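Ferredoxin (Thauera aromatica, PDB 1RGV) carries two [4Fe-4S] clusters and transports electrons, probably as the electron donor of 4-hydroxybenzoyl-CoA reductase. Local coordinates at residues A1-D6 and C57-P62; D7-D12 and C53-I58; C18-I23 and K36-V41. All coordinates share one frame; numbering follows the deposited sequence.

Interaction 1: residues A1-D6 and C57-P62. With SF4 (iron/sulfur cluster), chain B.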
loop_
_atom_site.group_PDB
_atom_site.type_symbol
_atom_site.label_atom_id
_atom_site.label_comp_id
_atom_site.label_asym_id
_atom_site.label_seq_id
_atom_site.Cartn_x
_atom_site.Cartn_y
_atom_site.Cartn_z
ATOM N N ALA A 1 3.763 -2.252 -6.917
ATOM C CA ALA A 1 3.289 -2.048 -5.516
ATOM C C ALA A 1 4.118 -0.981 -4.821
ATOM O O ALA A 1 5.147 -0.541 -5.334
ATOM C CB ALA A 1 3.373 -3.362 -4.733
ATOM N N LEU A 2 3.664 -0.566 -3.646
ATOM C CA LEU A 2 4.375 0.439 -2.872
ATOM C C LEU A 2 5.024 -0.249 -1.680
ATOM O O LEU A 2 4.834 -1.445 -1.464
ATOM C CB LEU A 2 3.409 1.520 -2.375
ATOM C CG LEU A 2 2.539 2.211 -3.430
ATOM C CD1 LEU A 2 1.785 3.366 -2.795
ATOM C CD2 LEU A 2 3.416 2.711 -4.567
ATOM N N TYR A 3 5.802 0.505 -0.916
ATOM C CA TYR A 3 6.455 -0.043 0.260
ATOM C C TYR A 3 6.709 1.116 1.214
ATOM O O TYR A 3 6.621 2.276 0.812
ATOM C CB TYR A 3 7.749 -0.753 -0.137
ATOM C CG TYR A 3 8.982 0.108 -0.158
ATOM C CD1 TYR A 3 9.893 0.066 0.896
ATOM C CD2 TYR A 3 9.262 0.938 -1.242
ATOM C CE1 TYR A 3 11.059 0.823 0.871
ATOM C CE2 TYR A 3 10.429 1.701 -1.282
ATOM C CZ TYR A 3 11.326 1.639 -0.221
ATOM O OH TYR A 3 12.493 2.377 -0.249
ATOM N N ILE A 4 7.013 0.816 2.473
ATOM C CA ILE A 4 7.228 1.871 3.455
ATOM C C ILE A 4 8.685 2.150 3.845
ATOM O O ILE A 4 9.453 1.235 4.153
ATOM C CB ILE A 4 6.396 1.582 4.718
ATOM C CG1 ILE A 4 4.915 1.478 4.326
ATOM C CG2 ILE A 4 6.625 2.666 5.764
ATOM C CD1 ILE A 4 4.006 0.979 5.431
ATOM N N ASN A 5 9.036 3.437 3.812
ATOM C CA ASN A 5 10.365 3.941 4.159
ATOM C C ASN A 5 10.715 3.618 5.588
ATOM O O ASN A 5 9.952 2.972 6.303
ATOM C CB ASN A 5 10.417 5.464 4.043
ATOM C CG ASN A 5 10.969 5.930 2.734
ATOM O OD1 ASN A 5 11.511 5.138 1.962
ATOM N ND2 ASN A 5 10.852 7.230 2.470
ATOM N N ASP A 6 11.875 4.108 6.006
ATOM C CA ASP A 6 12.324 3.918 7.366
ATOM C C ASP A 6 11.959 5.194 8.117
ATOM O O ASP A 6 12.198 5.319 9.317
ATOM C CB ASP A 6 13.829 3.688 7.408
ATOM C CG ASP A 6 14.234 2.777 8.548
ATOM O OD1 ASP A 6 13.823 3.038 9.707
ATOM O OD2 ASP A 6 14.961 1.793 8.287
ATOM N N CYS A 57 6.264 8.602 3.558
ATOM C CA CYS A 57 7.192 7.477 3.448
ATOM C C CYS A 57 6.663 6.231 2.736
ATOM O O CYS A 57 6.989 5.110 3.128
ATOM C CB CYS A 57 7.656 7.086 4.852
ATOM S SG CYS A 57 6.290 6.749 6.003
ATOM N N ILE A 58 5.869 6.425 1.687
ATOM C CA ILE A 58 5.300 5.301 0.948
ATOM C C ILE A 58 5.628 5.401 -0.546
ATOM O O ILE A 58 4.745 5.610 -1.384
ATOM C CB ILE A 58 3.765 5.248 1.135
ATOM C CG1 ILE A 58 3.418 5.413 2.617
ATOM C CG2 ILE A 58 3.221 3.921 0.633
ATOM C CD1 ILE A 58 1.931 5.528 2.889
ATOM N N PRO A 59 6.914 5.253 -0.895
ATOM C CA PRO A 59 7.360 5.328 -2.289
ATOM C C PRO A 59 6.982 4.102 -3.118
ATOM O O PRO A 59 6.463 3.119 -2.585
ATOM C CB PRO A 59 8.868 5.488 -2.148
ATOM C CG PRO A 59 9.160 4.685 -0.922
ATOM C CD PRO A 59 8.063 5.105 0.016
ATOM N N ASP A 60 7.237 4.173 -4.423
ATOM C CA ASP A 60 6.940 3.060 -5.316
ATOM C C ASP A 60 8.049 2.038 -5.130
ATOM O O ASP A 60 9.219 2.402 -5.067
ATOM C CB ASP A 60 6.918 3.514 -6.780
ATOM C CG ASP A 60 5.941 4.652 -7.032
ATOM O OD1 ASP A 60 4.841 4.649 -6.443
ATOM O OD2 ASP A 60 6.268 5.547 -7.841
ATOM N N ASN A 61 7.687 0.763 -5.039
ATOM C CA ASN A 61 8.686 -0.284 -4.859
ATOM C C ASN A 61 9.296 -0.696 -6.198
ATOM O O ASN A 61 8.670 -1.417 -6.981
ATOM C CB ASN A 61 8.064 -1.511 -4.200
ATOM C CG ASN A 61 9.106 -2.504 -3.743
ATOM O OD1 ASN A 61 10.126 -2.693 -4.401
ATOM N ND2 ASN A 61 8.854 -3.152 -2.610
ATOM N N PRO A 62 10.533 -0.255 -6.474
ATOM C CA PRO A 62 11.188 -0.604 -7.737
ATOM C C PRO A 62 11.277 -2.114 -7.980
ATOM O O PRO A 62 11.469 -2.549 -9.117
ATOM C CB PRO A 62 12.558 0.059 -7.607
ATOM C CG PRO A 62 12.797 0.074 -6.138
ATOM C CD PRO A 62 11.457 0.481 -5.593
HETATM FE FE1 SF4 B . 2.885 6.946 7.212
HETATM FE FE2 SF4 B . 1.531 4.550 7.902
HETATM FE FE3 SF4 B . 4.127 5.014 8.611
HETATM FE FE4 SF4 B . 2.046 6.459 9.757
HETATM S S1 SF4 B . 2.458 4.119 9.905
HETATM S S2 SF4 B . 3.938 7.065 9.129
HETATM S S3 SF4 B . 0.656 6.537 8.018
HETATM S S4 SF4 B . 3.425 4.770 6.615
#
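Tyr3 overlaps Pro59 through the CE2 corner of its ring, which meets CG of the proline at 3.3 Å. The edge of the ring also passes near the carbonyl O of Asp60. Beside it, the Asn61 amide stands with its ND2 near CB of Tyr3, while its OD1 is bound by the N-H of Asp63. An alanine in place of Tyr3 would probably open a gap beside Pro59, whose CG would lose its aromatic neighbour. On the other side of the backbone, Leu2 and Ile58 cross at about a right angle, CD1 of Leu2 lying 3.8 Å from CG2 of Ile58. The CD2 branch of Leu2 runs alongside Asp60, whose carboxylate forms a salt bridge with Arg50.

The two backbones run roughly antiparallel, and Leu2 and Asp60 form a single non-hydrogen-bonded bridge. It is flanked by Asn61 N to Ala1 O (2.9 Å) and by Tyr3 N to Pro59 O (3.2 Å). A third backbone bond, Asn5 N to Cys57 O at 2.7 Å, lies nearer the cluster. There Cys57, which is not an iron ligand, brings SG to 3.5 Å from the sulfide S4, and CG2 of Ile4 reaches the same sulfide at 3.9 Å. Pairing of the chain start with a segment beyond the last ligand cysteine is characteristic of bacterial-type two-cluster ferredoxins. Ile4 and Ile58 both rest on Ile32 of strand 31-32, whereas Leu2 and Ile58 also touch helix 48-52, at Arg50 and Cys49; segment 57-62 belongs to the loop that leads from that helix to helix 68-78.

Interaction 2: residues D7-D12 and C53-I58. With SF4 (iron/sulfur cluster), chain B.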
loop_
_atom_site.group_PDB
_atom_site.type_symbol
_atom_site.label_atom_id
_atom_site.label_comp_id
_atom_site.label_asym_id
_atom_site.label_seq_id
_atom_site.Cartn_x
_atom_site.Cartn_y
_atom_site.Cartn_z
ATOM N N ASP A 7 11.377 6.149 7.397
ATOM C CA ASP A 7 10.958 7.401 8.010
ATOM C C ASP A 7 9.586 7.211 8.637
ATOM O O ASP A 7 9.013 8.138 9.213
ATOM C CB ASP A 7 10.896 8.531 6.981
ATOM C CG ASP A 7 12.266 8.960 6.502
ATOM O OD1 ASP A 7 13.250 8.765 7.251
ATOM O OD2 ASP A 7 12.358 9.504 5.384
ATOM N N CYS A 8 9.054 6.001 8.513
ATOM C CA CYS A 8 7.757 5.699 9.086
ATOM C C CYS A 8 7.795 6.073 10.567
ATOM O O CYS A 8 8.783 5.814 11.255
ATOM C CB CYS A 8 7.453 4.210 8.917
ATOM S SG CYS A 8 5.916 3.667 9.685
ATOM N N THR A 9 6.722 6.692 11.050
ATOM C CA THR A 9 6.629 7.108 12.447
ATOM C C THR A 9 5.744 6.140 13.227
ATOM O O THR A 9 5.602 6.245 14.447
ATOM C CB THR A 9 6.050 8.545 12.549
ATOM O OG1 THR A 9 6.988 9.468 11.982
ATOM C CG2 THR A 9 5.784 8.938 13.999
ATOM N N ALA A 10 5.158 5.188 12.512
ATOM C CA ALA A 10 4.285 4.194 13.123
ATOM C C ALA A 10 3.065 4.846 13.771
ATOM O O ALA A 10 2.652 4.447 14.858
ATOM C CB ALA A 10 5.061 3.384 14.156
ATOM N N CYS A 11 2.491 5.846 13.104
ATOM C CA CYS A 11 1.316 6.533 13.629
ATOM C C CYS A 11 0.047 5.705 13.397
ATOM O O CYS A 11 -1.025 6.037 13.908
ATOM C CB CYS A 11 1.168 7.915 12.988
ATOM S SG CYS A 11 0.710 7.909 11.241
ATOM N N ASP A 12 0.178 4.636 12.613
ATOM C CA ASP A 12 -0.933 3.726 12.333
ATOM C C ASP A 12 -2.080 4.330 11.502
ATOM O O ASP A 12 -3.026 3.631 11.120
ATOM C CB ASP A 12 -1.461 3.179 13.671
ATOM C CG ASP A 12 -2.462 2.054 13.495
ATOM O OD1 ASP A 12 -3.679 2.338 13.499
ATOM O OD2 ASP A 12 -2.034 0.886 13.347
ATOM N N CYS A 53 -0.711 9.786 5.280
ATOM C CA CYS A 53 0.637 9.624 5.801
ATOM C C CYS A 53 1.377 10.938 5.998
ATOM O O CYS A 53 1.633 11.668 5.042
ATOM C CB CYS A 53 1.466 8.719 4.897
ATOM S SG CYS A 53 3.203 8.659 5.417
ATOM N N PRO A 54 1.744 11.246 7.253
ATOM C CA PRO A 54 2.463 12.477 7.597
ATOM C C PRO A 54 3.953 12.433 7.270
ATOM O O PRO A 54 4.546 13.448 6.903
ATOM C CB PRO A 54 2.209 12.611 9.094
ATOM C CG PRO A 54 2.201 11.186 9.545
ATOM C CD PRO A 54 1.377 10.496 8.471
ATOM N N ALA A 55 4.557 11.257 7.400
ATOM C CA ALA A 55 5.983 11.104 7.139
ATOM C C ALA A 55 6.336 11.054 5.656
ATOM O O ALA A 55 7.516 11.078 5.299
ATOM C CB ALA A 55 6.506 9.854 7.836
ATOM N N ASP A 56 5.322 10.987 4.797
ATOM C CA ASP A 56 5.559 10.924 3.355
ATOM C C ASP A 56 6.595 9.817 3.126
ATOM O O ASP A 56 7.669 10.058 2.568
ATOM C CB ASP A 56 6.108 12.269 2.868
ATOM C CG ASP A 56 6.108 12.394 1.356
ATOM O OD1 ASP A 56 6.682 11.520 0.671
ATOM O OD2 ASP A 56 5.533 13.382 0.852
ATOM N N CYS A 57 6.264 8.602 3.558
ATOM C CA CYS A 57 7.192 7.477 3.448
ATOM C C CYS A 57 6.663 6.231 2.736
ATOM O O CYS A 57 6.989 5.110 3.128
ATOM C CB CYS A 57 7.656 7.086 4.852
ATOM S SG CYS A 57 6.290 6.749 6.003
ATOM N N ILE A 58 5.869 6.425 1.687
ATOM C CA ILE A 58 5.300 5.301 0.948
ATOM C C ILE A 58 5.628 5.401 -0.546
ATOM O O ILE A 58 4.745 5.610 -1.384
ATOM C CB ILE A 58 3.765 5.248 1.135
ATOM C CG1 ILE A 58 3.418 5.413 2.617
ATOM C CG2 ILE A 58 3.221 3.921 0.633
ATOM C CD1 ILE A 58 1.931 5.528 2.889
HETATM FE FE1 SF4 B . 2.885 6.946 7.212
HETATM FE FE2 SF4 B . 1.531 4.550 7.902
HETATM FE FE3 SF4 B . 4.127 5.014 8.611
HETATM FE FE4 SF4 B . 2.046 6.459 9.757
HETATM S S1 SF4 B . 2.458 4.119 9.905
HETATM S S2 SF4 B . 3.938 7.065 9.129
HETATM S S3 SF4 B . 0.656 6.537 8.018
HETATM S S4 SF4 B . 3.425 4.770 6.615
#
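Cys8 and Cys57 approach each other beside the cluster, SG of Cys57 lying 3.6 Å from CA of Cys8, but their sulfurs play different parts. The SG of Cys8, anti to its backbone N (chi1 176°), binds iron FE3 at 2.5 Å, whereas that of Cys57 rests against the Cys8 backbone. Cys11, unlike Cys8, carries its SG between the backbone N and the carbonyl carbon (chi1 70°), and binds a different iron, FE4. From the other segment, CD of Pro54 comes against this thiolate at 3.8 Å, and Cys53 SG takes FE1. Cys53 SG also accepts the N-H of Cys57 at 3.6 Å, which ties the backbone at Cys57 back to the ligand of its own segment. CB of Ala55 points toward the other segment and meets the backbone O of Asp7 (3.3 Å).

Cys14 completes the ligand set, giving the Cys-X-X-Cys-X-X-Cys arrangement with a remote Cys-Pro that is characteristic of bacterial-type ferredoxins. The contact lies at the surface, with Cys8 touching Ile29 and the Asp12 carboxylate bonded to OH of Tyr30, just before strand 31-32; segment 53-58 follows directly on helix 48-52.

Interaction 3: residues C18-I23 and K36-V41. With SF4 (iron/sulfur cluster), chain C.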
loop_
_atom_site.group_PDB
_atom_site.type_symbol
_atom_site.label_atom_id
_atom_site.label_comp_id
_atom_site.label_asym_id
_atom_site.label_seq_id
_atom_site.Cartn_x
_atom_site.Cartn_y
_atom_site.Cartn_z
ATOM N N CYS A 18 -6.317 1.424 3.773
ATOM C CA CYS A 18 -6.102 0.300 2.865
ATOM C C CYS A 18 -7.289 -0.634 2.642
ATOM O O CYS A 18 -7.761 -1.289 3.571
ATOM C CB CYS A 18 -4.900 -0.525 3.311
ATOM S SG CYS A 18 -4.531 -1.878 2.166
ATOM N N PRO A 19 -7.766 -0.719 1.386
ATOM C CA PRO A 19 -8.894 -1.553 0.965
ATOM C C PRO A 19 -8.532 -3.023 0.766
ATOM O O PRO A 19 -9.409 -3.849 0.513
ATOM C CB PRO A 19 -9.319 -0.906 -0.346
ATOM C CG PRO A 19 -8.007 -0.516 -0.934
ATOM C CD PRO A 19 -7.295 0.110 0.258
ATOM N N ASN A 20 -7.245 -3.346 0.863
ATOM C CA ASN A 20 -6.791 -4.722 0.674
ATOM C C ASN A 20 -6.076 -5.265 1.903
ATOM O O ASN A 20 -5.475 -6.338 1.844
ATOM C CB ASN A 20 -5.839 -4.818 -0.521
ATOM C CG ASN A 20 -6.462 -4.322 -1.813
ATOM O OD1 ASN A 20 -5.827 -4.358 -2.873
ATOM N ND2 ASN A 20 -7.702 -3.856 -1.736
ATOM N N GLU A 21 -6.130 -4.524 3.007
ATOM C CA GLU A 21 -5.473 -4.953 4.237
ATOM C C GLU A 21 -4.031 -5.367 3.941
ATOM O O GLU A 21 -3.560 -6.409 4.404
ATOM C CB GLU A 21 -6.234 -6.130 4.840
ATOM C CG GLU A 21 -7.693 -5.835 5.106
ATOM C CD GLU A 21 -8.466 -7.077 5.501
ATOM O OE1 GLU A 21 -8.539 -8.017 4.674
ATOM O OE2 GLU A 21 -8.997 -7.114 6.637
ATOM N N ALA A 22 -3.338 -4.540 3.167
ATOM C CA ALA A 22 -1.961 -4.819 2.784
ATOM C C ALA A 22 -0.925 -4.256 3.752
ATOM O O ALA A 22 0.270 -4.509 3.599
ATOM C CB ALA A 22 -1.697 -4.286 1.379
ATOM N N ILE A 23 -1.364 -3.501 4.750
ATOM C CA ILE A 23 -0.415 -2.940 5.696
ATOM C C ILE A 23 -0.483 -3.635 7.047
ATOM O O ILE A 23 -1.556 -3.786 7.627
ATOM C CB ILE A 23 -0.644 -1.428 5.894
ATOM C CG1 ILE A 23 -0.566 -0.714 4.542
ATOM C CG2 ILE A 23 0.412 -0.856 6.835
ATOM C CD1 ILE A 23 -0.863 0.767 4.614
ATOM N N LYS A 36 -0.457 -8.080 -1.639
ATOM C CA LYS A 36 -1.789 -7.519 -1.467
ATOM C C LYS A 36 -1.940 -6.067 -1.917
ATOM O O LYS A 36 -3.063 -5.570 -2.042
ATOM C CB LYS A 36 -2.200 -7.643 0.001
ATOM C CG LYS A 36 -2.063 -9.054 0.543
ATOM C CD LYS A 36 -2.311 -9.093 2.039
ATOM C CE LYS A 36 -1.988 -10.464 2.625
ATOM N NZ LYS A 36 -2.158 -10.494 4.108
ATOM N N CYS A 37 -0.829 -5.381 -2.166
ATOM C CA CYS A 37 -0.912 -3.986 -2.584
ATOM C C CYS A 37 -1.136 -3.832 -4.080
ATOM O O CYS A 37 -0.253 -4.135 -4.879
ATOM C CB CYS A 37 0.354 -3.225 -2.184
ATOM S SG CYS A 37 0.397 -1.502 -2.759
ATOM N N SER A 38 -2.321 -3.351 -4.449
ATOM C CA SER A 38 -2.669 -3.139 -5.853
ATOM C C SER A 38 -2.564 -1.654 -6.180
ATOM O O SER A 38 -3.036 -1.199 -7.226
ATOM C CB SER A 38 -4.099 -3.607 -6.125
ATOM O OG SER A 38 -5.039 -2.773 -5.467
ATOM N N GLU A 39 -1.946 -0.905 -5.272
ATOM C CA GLU A 39 -1.789 0.535 -5.438
ATOM C C GLU A 39 -3.158 1.204 -5.512
ATOM O O GLU A 39 -3.318 2.267 -6.117
ATOM C CB GLU A 39 -0.954 0.836 -6.689
ATOM C CG GLU A 39 0.514 0.462 -6.504
ATOM C CD GLU A 39 1.382 0.836 -7.683
ATOM O OE1 GLU A 39 1.271 1.987 -8.158
ATOM O OE2 GLU A 39 2.184 -0.018 -8.127
ATOM N N CYS A 40 -4.135 0.563 -4.875
ATOM C CA CYS A 40 -5.510 1.040 -4.826
ATOM C C CYS A 40 -6.286 0.921 -6.134
ATOM O O CYS A 40 -7.470 1.267 -6.177
ATOM C CB CYS A 40 -5.558 2.490 -4.335
ATOM S SG CYS A 40 -5.518 2.654 -2.539
ATOM N N VAL A 41 -5.644 0.443 -7.198
ATOM C CA VAL A 41 -6.357 0.291 -8.467
ATOM C C VAL A 41 -7.468 -0.719 -8.209
ATOM O O VAL A 41 -7.298 -1.644 -7.409
ATOM C CB VAL A 41 -5.451 -0.237 -9.604
ATOM C CG1 VAL A 41 -4.152 0.541 -9.631
ATOM C CG2 VAL A 41 -5.199 -1.720 -9.433
HETATM FE FE1 SF4 C . -3.361 -0.630 0.435
HETATM FE FE2 SF4 C . -1.818 1.734 0.180
HETATM FE FE3 SF4 C . -1.447 -0.435 -1.448
HETATM FE FE4 SF4 C . -3.749 1.127 -1.627
HETATM S S1 SF4 C . -1.505 1.787 -2.049
HETATM S S2 SF4 C . -3.480 -0.944 -1.739
HETATM S S3 SF4 C . -3.971 1.699 0.519
HETATM S S4 SF4 C . -1.066 -0.392 0.653
#
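Asn20 and Ala22, which both meet segment 36-41 through their side chains, also turn their backbone N-H groups to SG of Cys18. The bond from Ala22 N is 3.1 Å long and nearly straight (175°), and that from Asn20 N measures 3.3 Å. With FE1 bound to the same sulfur, three groups grip it; the two N-H donors would be expected to offset part of the negative charge of the thiolate.

Across the contact, OD1 of Asn20 lies 3.1 Å from OG of Ser38, whose single proton could serve either this oxygen or the backbone O of Val41. With CG anti to its carbonyl carbon (chi1 -58°), Asn20 packs CG 3.6 Å from the backbone O of Lys36. Further along, CB of Ala22 packs against CB of Lys36 at 3.7 Å, and the extended lysine chain passes its CD by the backbone O of Glu21. A type I' turn from Ser38 to Val41 carries Cys40, which binds FE4, while Cys37 just before it binds FE3. Cys49, separated from Cys40 by eight residues, completes the ligands of the second cluster, whose motif is therefore not the compact Cys-X-X-Cys-X-X-Cys; the remote ligand Cys18 also precedes a proline.

The contact is buried. Asn20 packs on Tyr75 and Leu78 of helix 68-78, Ile23 and Cys37 touch Ile32 of strand 31-32, and Cys40 meets Gln48 at the start of helix 48-52.

Interactions 1 and 2 share Cys57 and Ile58, have centres about 11 Å apart, and border the same cluster: interaction 2 supplies three of its ligands and interaction 1 lines one side. Interaction 3 serves the other cluster and is nested along the chain within the loops closed by both. Its centre lies about 13 Å from that of interaction 1, and the two meet directly where Ala1 N comes to 3.0 Å from Glu39 OE2. The side chain of Leu2 comes to about 4 Å from this second cluster, so segment 1-6 borders both sites. Interactions 2 and 3 do not touch, their nearest atoms being about 6 Å apart.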